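Local coordinates for protein 4-hydroxybutyrate CoA-transferase (Porphyromonas gingivalis, PDB 3EH7) that probably transfers coenzyme A from an acyl-CoA such as acetyl-CoA to a carboxylate such as 4-hydroxybutyrate, at residues 41-46 and 179-184; 124-129 and 185-190. One frame throughout, in Å; residues are numbered along the deposited sequence.

Contact 1 of 2, residues 41-46 and 179-184; sequences QSCVDA and YIVMAD
Helix 41-49 packs on one face of the parallel sheet of the N-terminal acetyl-CoA hydrolase/transferase domain, an alpha/beta layer in which S42 and C43 in its first turn meet A183 and V181 of strand 179-183. Alternation along the strand sets the pattern: V181 and A183 turn their side chains to the helix, while M182 between them, a selenomethionine, faces away. C43 SG lies 4.0 Å from V181 CG2, a purely apolar touch for which a small, polarisable thiol and a branched valine are well suited. V181 has CG1 anti to its backbone N (chi1 172°), which places CG2 beside that N and against the sulfur. Two residues on, S42 OG comes within 3.8 Å of A183 CB; the methyl is short enough for the helix to come close, the CA atoms of S42 and A183 being 7.2 Å apart. No direct hydrogen bond crosses the interface. A water does so instead, 2.7 Å from S42 OG and 2.8 Å from M182 O, to which it donates. The neighbouring strand 154-160 adds I156, which touches both C43 and V181, and E158, whose OE1 and OE2 accept hydrogen bonds from the backbone N atoms of C43 and S42 in the first turn of the helix. Two neighbouring residues thus use different chemistry: the sulfur and valine methyl meet by apolar packing, whereas the serine hydroxyl reaches the strand backbone through a water.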
loop_
_atom_site.group_PDB
_atom_site.type_symbol
_atom_site.label_atom_id
_atom_site.label_comp_id
_atom_site.label_asym_id
_atom_site.label_seq_id
_atom_site.Cartn_x
_atom_site.Cartn_y
_atom_site.Cartn_z
ATOM N N GLN A 41 1.135 34.554 -1.562
ATOM C CA GLN A 41 0.607 35.338 -2.673
ATOM C C GLN A 41 1.514 36.461 -3.168
ATOM O O GLN A 41 1.591 36.665 -4.382
ATOM C CB GLN A 41 -0.784 35.899 -2.333
ATOM C CG GLN A 41 -1.810 34.823 -2.097
ATOM C CD GLN A 41 -3.110 35.361 -1.551
ATOM O OE1 GLN A 41 -3.530 36.481 -1.898
ATOM N NE2 GLN A 41 -3.757 34.574 -0.674
ATOM N N SER A 42 2.185 37.194 -2.271
ATOM C CA SER A 42 3.072 38.299 -2.708
ATOM C C SER A 42 4.267 37.814 -3.518
ATOM O O SER A 42 4.628 38.417 -4.543
ATOM C CB SER A 42 3.608 39.114 -1.533
ATOM O OG SER A 42 2.542 39.604 -0.770
ATOM N N CYS A 43 4.882 36.727 -3.077
ATOM C CA CYS A 43 6.034 36.191 -3.805
ATOM C C CYS A 43 5.612 35.569 -5.117
ATOM O O CYS A 43 6.330 35.678 -6.100
ATOM C CB CYS A 43 6.826 35.200 -2.967
ATOM S SG CYS A 43 7.718 36.014 -1.610
ATOM N N VAL A 44 4.446 34.930 -5.145
ATOM C CA VAL A 44 3.951 34.361 -6.390
ATOM C C VAL A 44 3.723 35.468 -7.406
ATOM O O VAL A 44 4.097 35.320 -8.565
ATOM C CB VAL A 44 2.666 33.524 -6.211
ATOM C CG1 VAL A 44 1.971 33.312 -7.571
ATOM C CG2 VAL A 44 2.993 32.186 -5.610
ATOM N N ASP A 45 3.141 36.587 -6.978
ATOM C CA ASP A 45 2.944 37.721 -7.887
ATOM C C ASP A 45 4.265 38.228 -8.433
ATOM O O ASP A 45 4.381 38.518 -9.620
ATOM C CB ASP A 45 2.251 38.887 -7.194
ATOM C CG ASP A 45 0.787 38.643 -6.950
ATOM O OD1 ASP A 45 0.278 37.577 -7.345
ATOM O OD2 ASP A 45 0.133 39.525 -6.354
ATOM N N ALA A 46 5.256 38.359 -7.558
ATOM C CA ALA A 46 6.597 38.755 -7.974
ATOM C C ALA A 46 7.204 37.737 -8.948
ATOM O O ALA A 46 7.843 38.119 -9.920
ATOM C CB ALA A 46 7.504 38.955 -6.755
ATOM N N TYR A 179 15.560 35.331 3.460
ATOM C CA TYR A 179 14.858 36.590 3.257
ATOM C C TYR A 179 13.490 36.558 3.866
ATOM O O TYR A 179 12.867 35.503 3.965
ATOM C CB TYR A 179 14.748 36.925 1.780
ATOM C CG TYR A 179 16.078 36.954 1.111
ATOM C CD1 TYR A 179 16.844 38.120 1.094
ATOM C CD2 TYR A 179 16.593 35.805 0.508
ATOM C CE1 TYR A 179 18.093 38.142 0.482
ATOM C CE2 TYR A 179 17.831 35.818 -0.101
ATOM C CZ TYR A 179 18.574 36.976 -0.117
ATOM O OH TYR A 179 19.794 36.976 -0.732
ATOM N N ILE A 180 13.068 37.730 4.314
ATOM C CA ILE A 180 11.746 37.931 4.894
ATOM C C ILE A 180 10.971 38.952 4.047
ATOM O O ILE A 180 11.435 40.062 3.793
ATOM C CB ILE A 180 11.826 38.432 6.336
ATOM C CG1 ILE A 180 12.436 37.359 7.236
ATOM C CG2 ILE A 180 10.438 38.791 6.850
ATOM C CD1 ILE A 180 12.971 37.937 8.563
ATOM N N VAL A 181 9.791 38.552 3.606
ATOM C CA VAL A 181 8.940 39.431 2.840
ATOM C C VAL A 181 7.687 39.731 3.666
ATOM O O VAL A 181 6.905 38.817 3.968
ATOM C CB VAL A 181 8.579 38.747 1.510
ATOM C CG1 VAL A 181 7.528 39.572 0.769
ATOM C CG2 VAL A 181 9.844 38.542 0.671
HETATM N N MSE A 182 7.495 40.987 4.055
HETATM C CA MSE A 182 6.322 41.315 4.871
HETATM C C MSE A 182 5.046 41.377 4.014
HETATM O O MSE A 182 5.079 41.764 2.843
HETATM C CB MSE A 182 6.529 42.626 5.667
HETATM C CG MSE A 182 7.715 42.620 6.684
HETATM SE SE MSE A 182 7.731 41.107 7.883
HETATM C CE MSE A 182 5.982 41.463 8.719
ATOM N N ALA A 183 3.922 40.979 4.595
ATOM C CA ALA A 183 2.645 41.043 3.882
ATOM C C ALA A 183 1.441 41.249 4.817
ATOM O O ALA A 183 1.535 41.081 6.033
ATOM C CB ALA A 183 2.465 39.809 3.046
ATOM N N ASP A 184 0.305 41.612 4.229
ATOM C CA ASP A 184 -0.944 41.758 4.982
ATOM C C ASP A 184 -2.127 41.554 4.036
ATOM O O ASP A 184 -2.553 42.463 3.338
ATOM C CB ASP A 184 -0.990 43.132 5.669
ATOM C CG ASP A 184 -2.201 43.298 6.599
ATOM O OD1 ASP A 184 -2.900 42.297 6.883
ATOM O OD2 ASP A 184 -2.446 44.450 7.037
HETATM O O HOH W 1 3.364 41.751 0.578
#

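Contact 2 of 2, residues 124-129 and 185-190; sequences IVQLSM and YPIYSL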
loop_
_atom_site.group_PDB
_atom_site.type_symbol
_atom_site.label_atom_id
_atom_site.label_comp_id
_atom_site.label_asym_id
_atom_site.label_seq_id
_atom_site.Cartn_x
_atom_site.Cartn_y
_atom_site.Cartn_z
ATOM N N ILE A 124 9.598 28.836 -0.569
ATOM C CA ILE A 124 8.915 30.088 -0.264
ATOM C C ILE A 124 7.724 29.691 0.602
ATOM O O ILE A 124 6.750 29.115 0.103
ATOM C CB ILE A 124 8.473 30.867 -1.505
ATOM C CG1 ILE A 124 9.595 30.974 -2.526
ATOM C CG2 ILE A 124 8.097 32.287 -1.122
ATOM C CD1 ILE A 124 9.216 31.789 -3.770
ATOM N N VAL A 125 7.823 29.978 1.900
ATOM C CA VAL A 125 6.769 29.621 2.812
ATOM C C VAL A 125 6.094 30.847 3.430
ATOM O O VAL A 125 6.762 31.789 3.849
ATOM C CB VAL A 125 7.263 28.615 3.889
ATOM C CG1 VAL A 125 7.592 27.282 3.208
ATOM C CG2 VAL A 125 8.441 29.164 4.710
ATOM N N GLN A 126 4.764 30.801 3.495
ATOM C CA GLN A 126 4.003 31.788 4.224
ATOM C C GLN A 126 3.942 31.449 5.730
ATOM O O GLN A 126 3.717 30.308 6.113
ATOM C CB GLN A 126 2.612 31.965 3.631
ATOM C CG GLN A 126 1.921 33.152 4.230
ATOM C CD GLN A 126 0.485 33.318 3.826
ATOM O OE1 GLN A 126 -0.201 34.163 4.390
ATOM N NE2 GLN A 126 0.018 32.541 2.838
ATOM N N LEU A 127 4.166 32.466 6.561
ATOM C CA LEU A 127 4.268 32.295 8.006
ATOM C C LEU A 127 3.476 33.342 8.773
ATOM O O LEU A 127 3.188 34.433 8.269
ATOM C CB LEU A 127 5.736 32.369 8.438
ATOM C CG LEU A 127 6.781 31.456 7.777
ATOM C CD1 LEU A 127 8.192 32.000 8.076
ATOM C CD2 LEU A 127 6.650 29.989 8.226
ATOM N N SER A 128 3.155 33.007 10.015
ATOM C CA SER A 128 2.586 33.962 10.938
ATOM C C SER A 128 3.689 34.839 11.466
ATOM O O SER A 128 4.872 34.533 11.324
ATOM C CB SER A 128 1.922 33.259 12.119
ATOM O OG SER A 128 2.914 32.724 12.992
HETATM N N MSE A 129 3.285 35.931 12.109
HETATM C CA MSE A 129 4.209 36.834 12.774
HETATM C C MSE A 129 5.000 36.050 13.824
HETATM O O MSE A 129 4.451 35.153 14.418
HETATM C CB MSE A 129 3.411 37.938 13.479
HETATM C CG MSE A 129 2.821 38.939 12.537
HETATM SE SE MSE A 129 4.213 40.054 11.775
HETATM C CE MSE A 129 4.629 41.245 13.275
ATOM N N TYR A 185 -2.634 40.338 3.971
ATOM C CA TYR A 185 -3.682 40.056 3.006
ATOM C C TYR A 185 -4.420 38.828 3.469
ATOM O O TYR A 185 -3.836 37.989 4.138
ATOM C CB TYR A 185 -3.124 39.863 1.580
ATOM C CG TYR A 185 -2.154 38.709 1.422
ATOM C CD1 TYR A 185 -2.597 37.382 1.468
ATOM C CD2 TYR A 185 -0.799 38.936 1.233
ATOM C CE1 TYR A 185 -1.720 36.319 1.341
ATOM C CE2 TYR A 185 0.099 37.875 1.117
ATOM C CZ TYR A 185 -0.364 36.564 1.176
ATOM O OH TYR A 185 0.500 35.484 1.045
ATOM N N PRO A 186 -5.710 38.736 3.133
ATOM C CA PRO A 186 -6.447 37.565 3.532
ATOM C C PRO A 186 -5.931 36.338 2.784
ATOM O O PRO A 186 -5.705 36.388 1.577
ATOM C CB PRO A 186 -7.894 37.904 3.143
ATOM C CG PRO A 186 -7.766 38.952 2.087
ATOM C CD PRO A 186 -6.586 39.759 2.523
ATOM N N ILE A 187 -5.717 35.242 3.490
ATOM C CA ILE A 187 -5.231 34.041 2.816
ATOM C C ILE A 187 -6.374 33.473 1.958
ATOM O O ILE A 187 -7.509 33.915 2.100
ATOM C CB ILE A 187 -4.647 33.022 3.808
ATOM C CG1 ILE A 187 -5.722 32.408 4.696
ATOM C CG2 ILE A 187 -3.556 33.694 4.690
ATOM C CD1 ILE A 187 -5.147 31.306 5.628
ATOM N N TYR A 188 -6.086 32.530 1.063
ATOM C CA TYR A 188 -7.143 31.974 0.192
ATOM C C TYR A 188 -8.201 31.307 1.051
ATOM O O TYR A 188 -7.865 30.581 1.984
ATOM C CB TYR A 188 -6.595 30.978 -0.843
ATOM C CG TYR A 188 -5.778 31.634 -1.933
ATOM C CD1 TYR A 188 -6.302 32.669 -2.696
ATOM C CD2 TYR A 188 -4.479 31.225 -2.201
ATOM C CE1 TYR A 188 -5.554 33.288 -3.702
ATOM C CE2 TYR A 188 -3.718 31.841 -3.209
ATOM C CZ TYR A 188 -4.260 32.864 -3.952
ATOM O OH TYR A 188 -3.515 33.473 -4.941
ATOM N N SER A 189 -9.470 31.606 0.762
ATOM C CA SER A 189 -10.581 30.973 1.432
ATOM C C SER A 189 -11.481 30.212 0.468
ATOM O O SER A 189 -11.442 30.401 -0.739
ATOM C CB SER A 189 -11.397 31.988 2.212
ATOM O OG SER A 189 -11.925 32.958 1.352
ATOM N N LEU A 190 -12.295 29.350 1.039
ATOM C CA LEU A 190 -13.248 28.549 0.306
ATOM C C LEU A 190 -14.618 28.867 0.823
ATOM O O LEU A 190 -14.828 28.919 2.050
ATOM C CB LEU A 190 -13.044 27.082 0.615
ATOM C CG LEU A 190 -11.895 26.294 0.049
ATOM C CD1 LEU A 190 -11.969 24.938 0.713
ATOM C CD2 LEU A 190 -12.005 26.180 -1.456
#
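Y185 comes first along 185-190, and its phenol approaches the side chain of Q126 from the opposite direction. Its OH stands 3.5 Å from Q126 NE2, but the angle is too poor for a hydrogen bond; the hydroxyl is instead bonded to E158 and to the backbone N of Q41. Q126 OE1 approaches the ring obliquely, 4.0 Å from Y185 CZ, with the amide and ring planes turned 50° apart. Tyrosine suits this place because its long, rigid ring carries a polar group from the loop down to the helix start.

The glutamine grows from strand 122-127 of the parallel, Rossmann-like sheet, while the loop leaves the end of strand 179-183. Q126 is extended, CG anti to the backbone N (chi1 -170°) and chi2 -173°, which carries its amide from the sheet to the loop. There both ends of the buried amide are satisfied: OE1 accepts from N160, NE2 donates to G38 O, and these bonds fix which way round the amide lies.

Beyond P186, I187 points its side chain back to the strand. Its CG2 methyl lies 3.4 Å from Q126 OE1 and 4.1 Å from Q126 CD, and N160 touches the same isoleucine. A branched aliphatic residue fits here, since it packs against the amide without competing for its hydrogen bonds. Further on, the backbone O of Y188 accepts a hydrogen bond from Y281 OH.

From the N terminus, the chain passes through strand 30-33 into 41-46, then through 124-129 in strand 122-127, and reaches 179-184 and 185-190 one directly after the other. Contact 1 closes a loop of 132 residues and contact 2 one of 55; because their segments alternate, the two loops cross. Contact 1 ties helix 41-49 to strand 179-183, next to the edge strand 15-16 of the parallel sheet, and contact 2 ties the more central strand 122-127 to the loop that follows strand 179-183. Their centres lie about 10 Å apart, and they also meet by packing, with S42 OG 3.5 Å from Y185 CE2, joining the helix start to that loop.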